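Local coordinates for protein DJ-1 homolog D (Arabidopsis thaliana, PDB 4OGG) that is a plant member of the DJ-1/PfpI family whose single chain holds two copies of the family sequence, at residues A48-D51 against T57-E60. Numbering follows the deposited sequence.
Sequences AVHD and TYFE
His50 and Glu60 stand side by side as a non-hydrogen-bonded pair of an antiparallel hairpin, their side chains on one face of the sheet. NE2 of His50 donates a nearly straight hydrogen bond (165°) to OE1 of Glu60, 2.7 Å away; OE1 lies in the imidazole plane, but the donor meets it on the anti side of the carboxylate and somewhat out of the carboxylate plane. In Glu60, CG anti to the backbone N (chi1 176°) lays CB and CG against the CD2 edge of the ring. Packing is tightest here: CB of Ala48 presses on CD of Glu60 at 3.7 Å, and CE2 of Tyr58 lies over one imidazole face, 3.3 Å from CE1 of His50, the two planes inclined by 32°; the Tyr58 OH is hydrogen-bonded to Glu285 of the second subunit. With both ring nitrogens hydrogen-bonded, ND1 to the modified cysteine at position 118, the imidazole's rotation is set; a salt bridge from Arg89 to OE2 of Glu60 in turn holds the carboxylate. The other face is looser. Asp51 and Phe59 are joined by two backbone hydrogen bonds, including Phe59 N to Asp51 O at 3.0 Å, but their side chains diverge: partly exposed Phe59 packs on Tyr205 of the second subunit, and Asp51 OD1 accepts a hydrogen bond from Thr258 N. The hairpin of strands 44-51 and 59-62 lies at this subunit interface, strand 13-14 pairing in parallel with 44-51.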
# COMPACT_ATOMS: atom_id res chain seq x y z
N ALA C 48 4.79 6.52 11.69
CA ALA C 48 5.23 5.26 11.11
C ALA C 48 4.77 4.10 11.96
O ALA C 48 4.71 4.19 13.19
CB ALA C 48 6.75 5.24 11.01
N VAL C 49 4.41 3.01 11.30
CA VAL C 49 4.00 1.78 11.98
C VAL C 49 5.21 0.88 11.82
O VAL C 49 5.55 0.49 10.70
CB VAL C 49 2.78 1.11 11.30
CG1 VAL C 49 2.56 -0.28 11.90
CG2 VAL C 49 1.54 1.96 11.48
N HIS C 50 5.89 0.57 12.92
CA HIS C 50 7.05 -0.31 12.87
C HIS C 50 6.66 -1.62 13.51
O HIS C 50 6.53 -1.74 14.73
CB HIS C 50 8.24 0.34 13.60
CG HIS C 50 8.88 1.44 12.81
ND1 HIS C 50 9.93 2.18 13.30
CD2 HIS C 50 8.65 1.88 11.56
CE1 HIS C 50 10.32 3.04 12.37
NE2 HIS C 50 9.56 2.88 11.31
N ASP C 51 6.46 -2.62 12.65
CA ASP C 51 6.04 -3.94 13.08
C ASP C 51 7.16 -4.95 12.96
O ASP C 51 7.99 -4.89 12.05
CB ASP C 51 4.85 -4.38 12.23
CG ASP C 51 3.84 -5.20 13.01
OD1 ASP C 51 2.88 -5.70 12.39
OD2 ASP C 51 4.01 -5.33 14.23
N THR C 57 14.78 -7.10 10.38
CA THR C 57 14.51 -5.83 11.03
C THR C 57 13.03 -5.50 10.82
O THR C 57 12.33 -6.22 10.11
CB THR C 57 15.41 -4.70 10.47
OG1 THR C 57 15.25 -3.52 11.26
CG2 THR C 57 15.06 -4.40 9.02
N TYR C 58 12.55 -4.43 11.45
CA TYR C 58 11.14 -4.06 11.32
C TYR C 58 10.72 -3.57 9.94
O TYR C 58 11.52 -3.06 9.16
CB TYR C 58 10.78 -2.99 12.36
CG TYR C 58 11.66 -1.76 12.29
CD1 TYR C 58 12.88 -1.72 12.97
CD2 TYR C 58 11.30 -0.66 11.52
CE1 TYR C 58 13.72 -0.61 12.89
CE2 TYR C 58 12.13 0.46 11.43
CZ TYR C 58 13.34 0.47 12.12
OH TYR C 58 14.17 1.57 12.02
N PHE C 59 9.43 -3.72 9.67
CA PHE C 59 8.82 -3.28 8.42
C PHE C 59 8.12 -1.97 8.74
O PHE C 59 7.71 -1.76 9.88
CB PHE C 59 7.79 -4.31 7.95
CG PHE C 59 6.97 -3.86 6.78
CD1 PHE C 59 7.54 -3.70 5.53
CD2 PHE C 59 5.61 -3.60 6.93
CE1 PHE C 59 6.78 -3.28 4.44
CE2 PHE C 59 4.84 -3.18 5.85
CZ PHE C 59 5.43 -3.02 4.60
N GLU C 60 7.98 -1.09 7.76
CA GLU C 60 7.30 0.18 7.99
C GLU C 60 6.19 0.50 7.00
O GLU C 60 6.31 0.27 5.80
CB GLU C 60 8.28 1.36 7.99
CG GLU C 60 7.58 2.73 8.15
CD GLU C 60 8.53 3.91 8.07
OE1 GLU C 60 9.49 3.97 8.86
OE2 GLU C 60 8.31 4.80 7.21